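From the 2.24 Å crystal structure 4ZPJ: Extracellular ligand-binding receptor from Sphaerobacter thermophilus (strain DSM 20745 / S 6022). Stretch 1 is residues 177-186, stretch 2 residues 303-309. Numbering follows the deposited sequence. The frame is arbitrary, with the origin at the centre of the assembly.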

ATOM      1  N   GLN A 177       5.434  -2.265   5.743  1.00 35.61           N
ATOM      2  CA  GLN A 177       4.518  -2.957   6.681  1.00 32.92           C
ATOM      3  C   GLN A 177       3.992  -4.291   6.119  1.00 33.41           C
ATOM      4  O   GLN A 177       3.727  -5.186   6.880  1.00 33.31           O
ATOM      5  CB  GLN A 177       3.353  -2.011   7.064  1.00 34.71           C
ATOM      6  CG  GLN A 177       2.302  -2.556   8.014  1.00 36.94           C
ATOM      7  CD  GLN A 177       1.231  -1.544   8.432  1.00 37.68           C
ATOM      8  OE1 GLN A 177       1.277  -0.423   8.012  1.00 41.24           O
ATOM      9  NE2 GLN A 177       0.255  -1.971   9.263  1.00 36.24           N
ATOM     10  N   TYR A 178       3.812  -4.414   4.801  1.00 33.01           N
ATOM     11  CA  TYR A 178       3.333  -5.656   4.246  1.00 35.29           C
ATOM     12  C   TYR A 178       4.475  -6.596   3.840  1.00 36.34           C
ATOM     13  O   TYR A 178       4.258  -7.791   3.720  1.00 35.84           O
ATOM     14  CB  TYR A 178       2.288  -5.442   3.126  1.00 36.42           C
ATOM     15  CG  TYR A 178       2.738  -4.670   1.980  1.00 35.31           C
ATOM     16  CD1 TYR A 178       3.572  -5.259   1.033  1.00 38.95           C
ATOM     17  CD2 TYR A 178       2.358  -3.335   1.802  1.00 36.26           C
ATOM     18  CE1 TYR A 178       4.053  -4.533  -0.032  1.00 40.00           C
ATOM     19  CE2 TYR A 178       2.825  -2.616   0.733  1.00 36.48           C
ATOM     20  CZ  TYR A 178       3.676  -3.237  -0.190  1.00 38.35           C
ATOM     21  OH  TYR A 178       4.171  -2.620  -1.294  1.00 45.42           O
ATOM     22  N   ASP A 179       5.694  -6.068   3.732  1.00 36.24           N
ATOM     23  CA  ASP A 179       6.869  -6.885   3.527  1.00 35.19           C
ATOM     24  C   ASP A 179       7.537  -7.438   4.799  1.00 34.19           C
ATOM     25  O   ASP A 179       8.168  -8.492   4.761  1.00 36.20           O
ATOM     26  CB  ASP A 179       7.875  -6.120   2.650  1.00 35.52           C
ATOM     27  CG  ASP A 179       7.341  -5.924   1.228  1.00 39.20           C
ATOM     28  OD1 ASP A 179       6.677  -6.904   0.746  1.00 37.66           O
ATOM     29  OD2 ASP A 179       7.545  -4.821   0.606  1.00 36.81           O
ATOM     30  N   ALA A 180       7.424  -6.755   5.914  1.00 34.55           N
ATOM     31  CA  ALA A 180       8.132  -7.161   7.098  1.00 35.16           C
ATOM     32  C   ALA A 180       7.748  -8.578   7.541  1.00 35.25           C
ATOM     33  O   ALA A 180       8.623  -9.329   7.917  1.00 40.10           O
ATOM     34  CB  ALA A 180       7.842  -6.185   8.196  1.00 36.89           C
ATOM     35  N   PRO A 181       6.470  -8.978   7.443  1.00 34.44           N
ATOM     36  CA  PRO A 181       6.148 -10.397   7.859  1.00 36.04           C
ATOM     37  C   PRO A 181       6.813 -11.459   7.010  1.00 35.01           C
ATOM     38  O   PRO A 181       6.988 -12.605   7.467  1.00 34.67           O
ATOM     39  CB  PRO A 181       4.604 -10.477   7.731  1.00 33.56           C
ATOM     40  CG  PRO A 181       4.176  -9.032   7.903  1.00 33.77           C
ATOM     41  CD  PRO A 181       5.226  -8.251   7.108  1.00 34.88           C
ATOM     42  N   ALA A 182       7.242 -11.073   5.811  1.00 30.90           N
ATOM     43  CA  ALA A 182       7.972 -12.001   4.957  1.00 31.52           C
ATOM     44  C   ALA A 182       9.323 -12.303   5.517  1.00 32.60           C
ATOM     45  O   ALA A 182       9.899 -13.350   5.226  1.00 39.11           O
ATOM     46  CB  ALA A 182       8.082 -11.469   3.518  1.00 32.82           C
ATOM     47  N   ALA A 183       9.827 -11.445   6.379  1.00 33.49           N
ATOM     48  CA  ALA A 183      11.108 -11.672   7.018  1.00 34.89           C
ATOM     49  C   ALA A 183      10.941 -12.690   8.127  1.00 38.40           C
ATOM     50  O   ALA A 183      11.796 -13.557   8.304  1.00 39.40           O
ATOM     51  CB  ALA A 183      11.640 -10.385   7.593  1.00 33.97           C
ATOM     52  N   ASP A 184       9.840 -12.596   8.862  1.00 37.09           N
ATOM     53  CA  ASP A 184       9.489 -13.685   9.806  1.00 42.18           C
ATOM     54  C   ASP A 184       9.329 -14.995   9.090  1.00 41.57           C
ATOM     55  O   ASP A 184       9.835 -15.995   9.538  1.00 42.32           O
ATOM     56  CB  ASP A 184       8.196 -13.362  10.581  1.00 39.98           C
ATOM     57  CG  ASP A 184       8.381 -12.144  11.456  1.00 45.23           C
ATOM     58  OD1 ASP A 184       9.084 -12.228  12.485  1.00 59.31           O
ATOM     59  OD2 ASP A 184       7.925 -11.067  11.083  1.00 52.99           O
ATOM     60  N   TYR A 185       8.608 -14.988   7.981  1.00 41.93           N
ATOM     61  CA  TYR A 185       8.421 -16.198   7.212  1.00 42.81           C
ATOM     62  C   TYR A 185       9.755 -16.772   6.747  1.00 40.60           C
ATOM     63  O   TYR A 185       9.955 -17.973   6.795  1.00 39.81           O
ATOM     64  CB  TYR A 185       7.564 -15.907   5.990  1.00 44.86           C
ATOM     65  CG  TYR A 185       7.089 -17.140   5.280  1.00 43.10           C
ATOM     66  CD1 TYR A 185       6.012 -17.877   5.779  1.00 45.17           C
ATOM     67  CD2 TYR A 185       7.725 -17.584   4.135  1.00 42.97           C
ATOM     68  CE1 TYR A 185       5.566 -19.012   5.129  1.00 44.90           C
ATOM     69  CE2 TYR A 185       7.303 -18.727   3.486  1.00 43.71           C
ATOM     70  CZ  TYR A 185       6.229 -19.450   4.005  1.00 45.11           C
ATOM     71  OH  TYR A 185       5.776 -20.582   3.378  1.00 48.43           O
ATOM     72  N   ALA A 186      10.655 -15.902   6.299  1.00 39.71           N
ATOM     73  CA  ALA A 186      11.986 -16.322   5.811  1.00 38.64           C
ATOM     74  C   ALA A 186      12.790 -17.033   6.903  1.00 40.57           C
ATOM     75  O   ALA A 186      13.465 -18.051   6.641  1.00 41.17           O
ATOM     76  CB  ALA A 186      12.769 -15.112   5.327  1.00 38.77           C
ATOM     77  N   LEU A 303       7.944 -17.594  -6.237  1.00 36.14           N
ATOM     78  CA  LEU A 303       8.423 -16.590  -5.332  1.00 35.46           C
ATOM     79  C   LEU A 303       7.380 -16.267  -4.281  1.00 37.11           C
ATOM     80  O   LEU A 303       6.213 -16.080  -4.559  1.00 36.42           O
ATOM     81  CB  LEU A 303       8.800 -15.297  -6.126  1.00 38.79           C
ATOM     82  CG  LEU A 303      10.262 -15.172  -6.595  1.00 41.51           C
ATOM     83  CD1 LEU A 303      10.890 -16.526  -6.890  1.00 44.79           C
ATOM     84  CD2 LEU A 303      10.521 -14.180  -7.706  1.00 43.49           C
ATOM     85  N   VAL A 304       7.837 -16.152  -3.059  1.00 38.10           N
ATOM     86  CA  VAL A 304       6.984 -15.784  -1.942  1.00 39.16           C
ATOM     87  C   VAL A 304       7.159 -14.308  -1.612  1.00 37.91           C
ATOM     88  O   VAL A 304       8.287 -13.801  -1.600  1.00 35.65           O
ATOM     89  CB  VAL A 304       7.383 -16.681  -0.723  1.00 40.22           C
ATOM     90  CG1 VAL A 304       6.953 -16.070   0.552  1.00 46.27           C
ATOM     91  CG2 VAL A 304       6.763 -18.068  -0.867  1.00 42.27           C
ATOM     92  N   SER A 305       6.054 -13.642  -1.291  1.00 36.75           N
ATOM     93  CA  SER A 305       6.059 -12.255  -0.875  1.00 39.06           C
ATOM     94  C   SER A 305       4.958 -11.948   0.157  1.00 40.46           C
ATOM     95  O   SER A 305       3.902 -12.572   0.173  1.00 40.90           O
ATOM     96  CB  SER A 305       5.867 -11.318  -2.087  1.00 43.66           C
ATOM     97  OG  SER A 305       4.578 -11.436  -2.611  1.00 50.06           O
ATOM     98  N   GLY A 306       5.204 -10.934   0.976  1.00 37.25           N
ATOM     99  CA  GLY A 306       4.166 -10.330   1.778  1.00 36.72           C
ATOM    100  C   GLY A 306       3.411  -9.324   0.966  1.00 35.96           C
ATOM    101  O   GLY A 306       3.990  -8.604   0.146  1.00 40.14           O
ATOM    102  N   THR A 307       2.112  -9.269   1.163  1.00 33.42           N
ATOM    103  CA  THR A 307       1.296  -8.258   0.509  1.00 33.93           C
ATOM    104  C   THR A 307       0.052  -7.861   1.297  1.00 32.49           C
ATOM    105  O   THR A 307      -0.402  -8.561   2.222  1.00 33.68           O
ATOM    106  CB  THR A 307       0.858  -8.689  -0.910  1.00 37.09           C
ATOM    107  OG1 THR A 307       0.365  -7.538  -1.668  1.00 38.50           O
ATOM    108  CG2 THR A 307      -0.188  -9.786  -0.856  1.00 36.31           C
ATOM    109  N   LEU A 308      -0.493  -6.732   0.900  1.00 30.60           N
ATOM    110  CA  LEU A 308      -1.681  -6.161   1.506  1.00 33.73           C
ATOM    111  C   LEU A 308      -2.939  -6.907   1.005  1.00 33.37           C
ATOM    112  O   LEU A 308      -3.925  -7.031   1.708  1.00 35.35           O
ATOM    113  CB  LEU A 308      -1.724  -4.684   1.143  1.00 36.08           C
ATOM    114  CG  LEU A 308      -2.136  -3.589   2.112  1.00 40.41           C
ATOM    115  CD1 LEU A 308      -1.356  -3.508   3.405  1.00 40.27           C
ATOM    116  CD2 LEU A 308      -2.016  -2.281   1.332  1.00 46.51           C
ATOM    117  N   TYR A 309      -2.907  -7.391  -0.231  1.00 32.05           N
ATOM    118  CA  TYR A 309      -4.127  -7.893  -0.869  1.00 32.59           C
ATOM    119  C   TYR A 309      -3.788  -8.625  -2.135  1.00 32.33           C
ATOM    120  O   TYR A 309      -2.882  -8.219  -2.851  1.00 35.83           O
ATOM    121  CB  TYR A 309      -5.147  -6.771  -1.224  1.00 31.96           C
ATOM    122  CG  TYR A 309      -6.448  -7.370  -1.785  1.00 31.12           C
ATOM    123  CD1 TYR A 309      -7.256  -8.176  -1.016  1.00 33.94           C
ATOM    124  CD2 TYR A 309      -6.804  -7.190  -3.086  1.00 32.24           C
ATOM    125  CE1 TYR A 309      -8.386  -8.793  -1.543  1.00 33.28           C
ATOM    126  CE2 TYR A 309      -7.925  -7.791  -3.621  1.00 32.54           C
ATOM    127  CZ  TYR A 309      -8.703  -8.598  -2.864  1.00 33.65           C
ATOM    128  OH  TYR A 309      -9.850  -9.188  -3.429  1.00 38.16           O
TER
HETATM  129  O   HOH W   1       7.606  -9.412   0.509  1.00 33.77           O

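How do the two backbones meet without a direct hydrogen bond? The strand 304-307 runs past the residues that lead into a helix, and the approach is tightest where Asp179 lies 4.7 Å from Gly306, CA to CA, and Tyr178 lies 5.0 Å from Thr307, again CA to CA. The carbonyl O of Tyr178 points at the strand and sits 3.2 Å from CA of Gly306, a CA-H...O contact with an angle of 134° at the hydrogen. The absence of a side chain at Gly306 makes this possible: an ideal CB there would point toward the first stretch and fall 2.1 Å from O of Tyr178, a clash.

What does the conformation of Tyr178 achieve? Its CA-to-CB bond points toward the strand, and chi1 of 59° (p) with chi2 of 76° sets the ring across the run of the strand, with CD1 3.5 Å from O of Gly306 and the hydroxyl end farther from it. CB comes 3.8 Å from N of Leu308, while CD2 of the ring reaches CD1 of Leu308 at 4.0 Å, an apolar contact. Leu308, whose own CA-to-CB bond points sideways, has an unusual chi1 of -140°, between wells, with chi2 at 56° (p). Carbonyl O of Gly306 lies at the edge of the tyrosine ring, near its plane, where the ring's CH groups carry slight positive charge.

How does Asp179 take part when its carboxylate faces a carbonyl? Its CA-to-CB bond points sideways, but chi1 of -67° (m) and chi2 of -38° bring the end of the side chain nearer the strand. OD1 stands 3.2 Å from O of Gly306; both are acceptors, so this is proximity without a hydrogen bond. The link is made instead by a water, which donates to OD1 of Asp179 at 2.7 Å and accepts from N of Gly306 at 2.9 Å. The strand's amide is thereby satisfied and the carboxylate joined to it indirectly.

What continues the contact along the helix? Ala182 and Tyr185 both direct CA-to-CB toward the strand, three residues apart and so nearly one helical turn from each other. The CB of Ala182 lies 3.9 Å from N of Gly306, a close packing contact against the strand backbone. Farther on, Tyr185 adopts chi1 of -169° (t), placing CD2 at 4.0 Å from CG1 of Val304, whose chi1 is 159° (t) and whose CA-to-CB bond points back toward the helix. This apolar pairing is held by dispersion and the exclusion of water, and it is less enclosed than the packing around Tyr178, both partners remaining partly exposed.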